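Side-chain contacts in ParB domain protein nuclease (Sulfolobus solfataricus, PDB 5K5D), which probably binds DNA as a ParB-like component of an archaeal DNA segregation machinery and may act as a nuclease: residues B[200-203]-B[204-207]; B[209-212]-B[213-216]; B[233-236]-B[237-240]. The protein carries 4 engineered substitutions. One frame throughout, in Å; residues are numbered along the deposited sequence.

Interaction 1: B[200-203]-B[204-207]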
loop_
_atom_site.group_PDB
_atom_site.type_symbol
_atom_site.label_atom_id
_atom_site.label_comp_id
_atom_site.label_asym_id
_atom_site.label_seq_id
_atom_site.Cartn_x
_atom_site.Cartn_y
_atom_site.Cartn_z
ATOM N N ILE B 200 -2.832 -5.061 12.051
ATOM C CA ILE B 200 -3.420 -4.631 13.317
ATOM C C ILE B 200 -2.708 -5.220 14.533
ATOM O O ILE B 200 -2.434 -4.513 15.507
ATOM C CB ILE B 200 -4.924 -4.968 13.376
ATOM C CG1 ILE B 200 -5.740 -3.819 12.780
ATOM C CG2 ILE B 200 -5.361 -5.250 14.807
ATOM C CD1 ILE B 200 -5.367 -3.478 11.345
ATOM N N ASN B 201 -2.401 -6.510 14.471
ATOM C CA ASN B 201 -1.778 -7.186 15.602
ATOM C C ASN B 201 -0.270 -6.977 15.674
ATOM O O ASN B 201 0.294 -6.840 16.761
ATOM C CB ASN B 201 -2.109 -8.681 15.591
ATOM C CG ASN B 201 -3.571 -8.956 15.890
ATOM O OD1 ASN B 201 -3.957 -9.119 17.044
ATOM N ND2 ASN B 201 -4.392 -9.005 14.848
ATOM N N THR B 202 0.377 -6.926 14.514
ATOM C CA THR B 202 1.835 -6.904 14.464
ATOM C C THR B 202 2.387 -6.005 13.345
ATOM O O THR B 202 2.991 -6.486 12.386
ATOM C CB THR B 202 2.384 -8.338 14.322
ATOM O OG1 THR B 202 3.814 -8.321 14.379
ATOM C CG2 THR B 202 1.922 -8.963 13.009
ATOM N N PRO B 203 2.186 -4.685 13.478
ATOM C CA PRO B 203 2.616 -3.685 12.491
ATOM C C PRO B 203 4.112 -3.762 12.182
ATOM O O PRO B 203 4.511 -3.648 11.019
ATOM C CB PRO B 203 2.302 -2.355 13.186
ATOM C CG PRO B 203 1.244 -2.678 14.172
ATOM C CD PRO B 203 1.526 -4.067 14.640
ATOM N N TRP B 204 4.923 -3.942 13.221
ATOM C CA TRP B 204 6.371 -4.037 13.083
ATOM C C TRP B 204 6.756 -5.209 12.195
ATOM O O TRP B 204 7.822 -5.212 11.574
ATOM C CB TRP B 204 7.015 -4.227 14.456
ATOM C CG TRP B 204 6.500 -5.450 15.159
ATOM C CD1 TRP B 204 5.385 -5.537 15.939
ATOM C CD2 TRP B 204 7.067 -6.764 15.128
ATOM N NE1 TRP B 204 5.228 -6.819 16.401
ATOM C CE2 TRP B 204 6.249 -7.595 15.913
ATOM C CE3 TRP B 204 8.196 -7.316 14.514
ATOM C CZ2 TRP B 204 6.515 -8.944 16.105
ATOM C CZ3 TRP B 204 8.458 -8.656 14.702
ATOM C CH2 TRP B 204 7.624 -9.456 15.491
ATOM N N LEU B 205 5.889 -6.215 12.154
ATOM C CA LEU B 205 6.138 -7.405 11.352
ATOM C C LEU B 205 5.728 -7.172 9.900
ATOM O O LEU B 205 6.394 -7.636 8.972
ATOM C CB LEU B 205 5.392 -8.605 11.940
ATOM C CG LEU B 205 5.743 -10.012 11.451
ATOM C CD1 LEU B 205 5.059 -10.318 10.131
ATOM C CD2 LEU B 205 7.254 -10.187 11.350
ATOM N N LEU B 206 4.635 -6.441 9.705
ATOM C CA LEU B 206 4.166 -6.130 8.357
ATOM C C LEU B 206 5.192 -5.274 7.621
ATOM O O LEU B 206 5.409 -5.445 6.422
ATOM C CB LEU B 206 2.819 -5.407 8.405
ATOM C CG LEU B 206 1.767 -5.795 7.359
ATOM C CD1 LEU B 206 0.738 -4.688 7.216
ATOM C CD2 LEU B 206 2.392 -6.113 6.007
ATOM N N LYS B 207 5.827 -4.361 8.353
ATOM C CA LYS B 207 6.821 -3.455 7.778
ATOM C C LYS B 207 7.919 -4.193 7.013
ATOM O O LYS B 207 8.513 -3.636 6.092
ATOM C CB LYS B 207 7.456 -2.573 8.862
ATOM C CG LYS B 207 6.616 -1.379 9.303
ATOM C CD LYS B 207 7.472 -0.388 10.090
ATOM C CE LYS B 207 6.663 0.785 10.628
ATOM N NZ LYS B 207 5.732 0.365 11.710
#

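Interaction 2: B[209-212]-B[213-216]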
loop_
_atom_site.group_PDB
_atom_site.type_symbol
_atom_site.label_atom_id
_atom_site.label_comp_id
_atom_site.label_asym_id
_atom_site.label_seq_id
_atom_site.Cartn_x
_atom_site.Cartn_y
_atom_site.Cartn_z
ATOM N N VAL B 209 7.446 -6.859 5.183
ATOM C CA VAL B 209 6.847 -7.156 3.887
ATOM C C VAL B 209 6.741 -5.893 3.042
ATOM O O VAL B 209 6.776 -5.940 1.813
ATOM C CB VAL B 209 5.428 -7.727 4.046
ATOM C CG1 VAL B 209 4.801 -7.966 2.683
ATOM C CG2 VAL B 209 5.450 -9.005 4.865
ATOM N N THR B 210 6.602 -4.763 3.723
ATOM C CA THR B 210 6.378 -3.481 3.073
ATOM C C THR B 210 7.693 -2.804 2.716
ATOM O O THR B 210 7.798 -2.132 1.691
ATOM C CB THR B 210 5.556 -2.552 3.981
ATOM O OG1 THR B 210 4.195 -2.993 3.990
ATOM C CG2 THR B 210 5.613 -1.120 3.479
ATOM N N ASP B 211 8.695 -2.995 3.564
ATOM C CA ASP B 211 9.989 -2.361 3.378
ATOM C C ASP B 211 10.624 -2.769 2.056
ATOM O O ASP B 211 10.821 -3.953 1.780
ATOM C CB ASP B 211 10.920 -2.699 4.539
ATOM C CG ASP B 211 12.085 -1.744 4.642
ATOM O OD1 ASP B 211 12.435 -1.133 3.613
ATOM O OD2 ASP B 211 12.647 -1.604 5.749
ATOM N N GLN B 212 10.938 -1.770 1.240
ATOM C CA GLN B 212 11.577 -1.993 -0.051
ATOM C C GLN B 212 12.900 -2.737 0.104
ATOM O O GLN B 212 13.328 -3.459 -0.795
ATOM C CB GLN B 212 11.821 -0.652 -0.739
ATOM C CG GLN B 212 12.438 0.396 0.176
ATOM C CD GLN B 212 13.736 0.956 -0.369
ATOM O OE1 GLN B 212 14.240 0.499 -1.397
ATOM N NE2 GLN B 212 14.285 1.955 0.317
ATOM N N LYS B 213 13.538 -2.553 1.255
ATOM C CA LYS B 213 14.836 -3.158 1.525
ATOM C C LYS B 213 14.748 -4.673 1.648
ATOM O O LYS B 213 15.694 -5.383 1.309
ATOM C CB LYS B 213 15.444 -2.565 2.801
ATOM C CG LYS B 213 16.856 -3.046 3.102
ATOM C CD LYS B 213 17.772 -2.856 1.897
ATOM C CE LYS B 213 19.234 -2.723 2.310
ATOM N NZ LYS B 213 19.505 -1.419 2.979
ATOM N N TYR B 214 13.610 -5.169 2.123
ATOM C CA TYR B 214 13.492 -6.587 2.442
ATOM C C TYR B 214 12.505 -7.330 1.549
ATOM O O TYR B 214 12.804 -8.418 1.060
ATOM C CB TYR B 214 13.122 -6.779 3.915
ATOM C CG TYR B 214 14.023 -6.034 4.876
ATOM C CD1 TYR B 214 13.519 -5.021 5.682
ATOM C CD2 TYR B 214 15.377 -6.337 4.974
ATOM C CE1 TYR B 214 14.331 -4.335 6.563
ATOM C CE2 TYR B 214 16.201 -5.657 5.856
ATOM C CZ TYR B 214 15.673 -4.653 6.646
ATOM O OH TYR B 214 16.484 -3.966 7.523
ATOM N N LYS B 215 11.329 -6.751 1.348
ATOM C CA LYS B 215 10.300 -7.381 0.528
ATOM C C LYS B 215 9.995 -8.802 0.997
ATOM O O LYS B 215 9.607 -9.656 0.200
ATOM C CB LYS B 215 10.713 -7.395 -0.948
ATOM C CG LYS B 215 10.900 -6.022 -1.569
ATOM C CD LYS B 215 11.488 -6.145 -2.969
ATOM C CE LYS B 215 11.673 -4.789 -3.632
ATOM N NZ LYS B 215 10.375 -4.090 -3.825
ATOM N N VAL B 216 10.187 -9.056 2.287
ATOM C CA VAL B 216 9.799 -10.335 2.875
ATOM C C VAL B 216 8.388 -10.710 2.429
ATOM O O VAL B 216 7.460 -9.915 2.570
ATOM C CB VAL B 216 9.843 -10.279 4.417
ATOM C CG1 VAL B 216 9.066 -11.444 5.021
ATOM C CG2 VAL B 216 11.281 -10.262 4.907
#

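Interaction 3: B[233-236]-B[237-240]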
loop_
_atom_site.group_PDB
_atom_site.type_symbol
_atom_site.label_atom_id
_atom_site.label_comp_id
_atom_site.label_asym_id
_atom_site.label_seq_id
_atom_site.Cartn_x
_atom_site.Cartn_y
_atom_site.Cartn_z
ATOM N N ILE B 233 5.694 -16.334 22.266
ATOM C CA ILE B 233 6.861 -15.456 22.234
ATOM C C ILE B 233 6.733 -14.345 21.198
ATOM O O ILE B 233 7.730 -13.891 20.634
ATOM C CB ILE B 233 8.142 -16.249 21.939
ATOM C CG1 ILE B 233 7.945 -17.111 20.692
ATOM C CG2 ILE B 233 8.516 -17.115 23.126
ATOM C CD1 ILE B 233 9.134 -17.975 20.355
ATOM N N LEU B 234 5.504 -13.912 20.948
ATOM C CA LEU B 234 5.258 -12.817 20.021
ATOM C C LEU B 234 6.031 -11.567 20.453
ATOM O O LEU B 234 6.705 -10.936 19.642
ATOM C CB LEU B 234 3.757 -12.523 19.943
ATOM C CG LEU B 234 3.231 -11.567 18.869
ATOM C CD1 LEU B 234 3.207 -12.229 17.508
ATOM C CD2 LEU B 234 1.838 -11.098 19.245
ATOM N N ASP B 235 5.943 -11.231 21.738
ATOM C CA ASP B 235 6.542 -10.008 22.270
ATOM C C ASP B 235 8.054 -10.077 22.411
ATOM O O ASP B 235 8.744 -9.062 22.289
ATOM C CB ASP B 235 5.926 -9.650 23.624
ATOM C CG ASP B 235 4.500 -9.154 23.502
ATOM O OD1 ASP B 235 4.197 -8.470 22.503
ATOM O OD2 ASP B 235 3.685 -9.449 24.402
ATOM N N LYS B 236 8.570 -11.269 22.695
ATOM C CA LYS B 236 10.012 -11.443 22.792
ATOM C C LYS B 236 10.640 -11.183 21.429
ATOM O O LYS B 236 11.665 -10.510 21.325
ATOM C CB LYS B 236 10.368 -12.838 23.307
ATOM C CG LYS B 236 10.014 -13.066 24.766
ATOM C CD LYS B 236 10.373 -14.482 25.191
ATOM C CE LYS B 236 10.103 -14.723 26.666
ATOM N NZ LYS B 236 10.631 -16.053 27.098
ATOM N N LEU B 237 10.002 -11.702 20.384
ATOM C CA LEU B 237 10.461 -11.479 19.016
ATOM C C LEU B 237 10.362 -10.008 18.642
ATOM O O LEU B 237 11.298 -9.434 18.091
ATOM C CB LEU B 237 9.646 -12.318 18.032
ATOM C CG LEU B 237 9.955 -12.088 16.552
ATOM C CD1 LEU B 237 11.421 -12.345 16.252
ATOM C CD2 LEU B 237 9.068 -12.948 15.675
ATOM N N LYS B 238 9.217 -9.403 18.942
ATOM C CA LYS B 238 8.981 -7.999 18.625
ATOM C C LYS B 238 9.964 -7.091 19.356
ATOM O O LYS B 238 10.428 -6.094 18.802
ATOM C CB LYS B 238 7.548 -7.609 18.994
ATOM C CG LYS B 238 7.288 -6.109 19.012
ATOM C CD LYS B 238 5.960 -5.789 19.700
ATOM C CE LYS B 238 5.714 -4.286 19.764
ATOM N NZ LYS B 238 4.633 -3.934 20.725
ATOM N N ASP B 239 10.276 -7.439 20.601
ATOM C CA ASP B 239 11.138 -6.608 21.436
ATOM C C ASP B 239 12.611 -6.928 21.226
ATOM O O ASP B 239 13.485 -6.306 21.828
ATOM C CB ASP B 239 10.767 -6.763 22.912
ATOM C CG ASP B 239 9.400 -6.196 23.227
ATOM O OD1 ASP B 239 8.955 -5.287 22.494
ATOM O OD2 ASP B 239 8.772 -6.658 24.207
ATOM N N LEU B 240 12.879 -7.906 20.369
ATOM C CA LEU B 240 14.246 -8.268 20.034
ATOM C C LEU B 240 14.958 -7.051 19.462
ATOM O O LEU B 240 14.326 -6.188 18.859
ATOM C CB LEU B 240 14.258 -9.400 19.007
ATOM C CG LEU B 240 15.009 -10.680 19.374
ATOM C CD1 LEU B 240 15.118 -11.586 18.155
ATOM C CD2 LEU B 240 16.388 -10.355 19.926
#

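Interaction 1: B[200-203]-B[204-207]
The carbonyl oxygen of Thr202 is gripped by two backbone N-H groups. Leu205 N lies 2.9 Å from Thr202 O and comes in well above the carbonyl plane, 56° out of it. Leu206 N lies 3.1 Å from Thr202 O and meets it in the carbonyl plane. This is the start of helix 203-210, with Thr202 at the N-cap and Pro203 as first helical residue. Thr202 is also the first residue after helix 189-201, so it forms the corner between the two helices. Pro203 has no N-H to donate, and the first turn of a helix asks for none from it.

The Thr202 side chain meets the Trp204 indole. Its OG1 is anti to the backbone N (chi1 -175°) and sits over one face of the ring system. Thr202 OG1 is 2.9 Å from Trp204 NE1, but the angle is poor and this is no hydrogen bond. Thr202 OG1 is also 2.9 Å from Leu205 CB, a short and doubtful contact. Leu205 CB lies over the same face of the indole, offset toward the rim. Trp204 CG falls between its own backbone N and carbonyl carbon (chi1 58°), and this turn folds the indole back over Thr202. Arg245 and Ile249 of helix 242-250 also touch the indole. Leu205 packs on Leu198 of the preceding helix and on Ala221 and Ile249 of two further helices. The next helical bond runs from Lys207 N to Pro203 O at 3.1 Å. The Lys207 chain starts alongside that carbonyl, with CG 3.5 Å from Pro203 O.

Interaction 2: B[209-212]-B[213-216]
Asp211 binds the following turn with both its backbone and its side chain. Asp211 OD1, a carboxylate oxygen, accepts Lys213 N at 3.0 Å, in a nearly straight bond of 168° at the hydrogen. The N-H arrives from above the carboxylate plane. This closes an Asx turn. Asp211 O takes two more N-H groups. Lys215 N is 2.9 Å from Asp211 O and nearly in line with C=O, while Tyr214 N, at 3.1 Å, comes from above the carbonyl plane. Together they form an Asx motif directly after helix 203-210.

The other carboxylate oxygen, Asp211 OD2, lies 3.3 Å from Tyr214 CE1, with the carboxylate and ring planes 78° apart. Lys213 CG covers one face of the ring near its rim. An alanine in place of Asp211 has no OD1, which would probably leave Lys213 N without its side-chain acceptor and the turn less fixed.

Further out, the chain doubles back. Val209 CA makes a CA-H...O contact with Val216 O at 3.1 Å. The ND2 of Asn110, on helix 109-128, bonds both Val209 O and Val216 O and so bridges the two ends of the loop. Lys215 lays its CE 3.5 Å from Gln212 O before NZ reaches Asp108 in a salt bridge. Asp211 thus offers three N-H groups two acceptors, a carbonyl and a carboxylate oxygen, and this sets the turn locally while Asn110 holds its ends.

Interaction 3: B[233-236]-B[237-240]
The Asp235 carbonyl oxygen lies over one face of the Asp239 carboxylate, its C=O pointing obliquely at it. Asp235 O is 3.1 Å from Asp239 CG. Asp239 OD2 is also 3.1 Å from Asp235 O, but both are acceptors and do not bond. Asp235 O also accepts Asp239 N at 2.8 Å. Asp239 CG stands beside its own backbone N (chi1 -67°), and this brings the carboxylate over the oxygen that the N-H already holds. Two acceptors so close probably repel somewhat, an effect the N-H would offset.

Two more backbone bonds precede this one. Leu237 N reaches Ile233 O at 3.2 Å, and Lys238 N reaches Leu234 O at 3.0 Å. Asp235 OD1 and Lys238 NZ are 4.9 Å apart, too far for a salt bridge. Leu237 turns its end away from this turn and packs on Ile224, Val228 and Leu248. Ile233 meets Val228 and Met267, and Leu240 reaches Ile270. These leucines and the isoleucine are buried, while Asp235, Lys236, Lys238 and Asp239 are exposed. The arrangement is a short amphipathic helix, 234-238, with Ile233 at its N-cap, packed among the helices of the C-terminal part of the chain.

Interactions 1 and 2 sit at opposite ends of helix 203-210. Interaction 1 starts the helix and interaction 2 turns the chain toward helix 218-230. Their centres are 12 Å apart, and they adjoin in sequence without other touch. Interaction 3 also has its centre 12 Å from interaction 1, and here the two meet directly. Trp204 CE2 lies 3.3 Å from Lys238 CB, and Trp204 CH2 lies 3.7 Å from Leu237 CG. The indole therefore packs helix 203-210 against helix 234-238. Interactions 2 and 3 do not touch, their nearest atoms being about 11 Å apart. Interaction 2 instead faces helix 109-128.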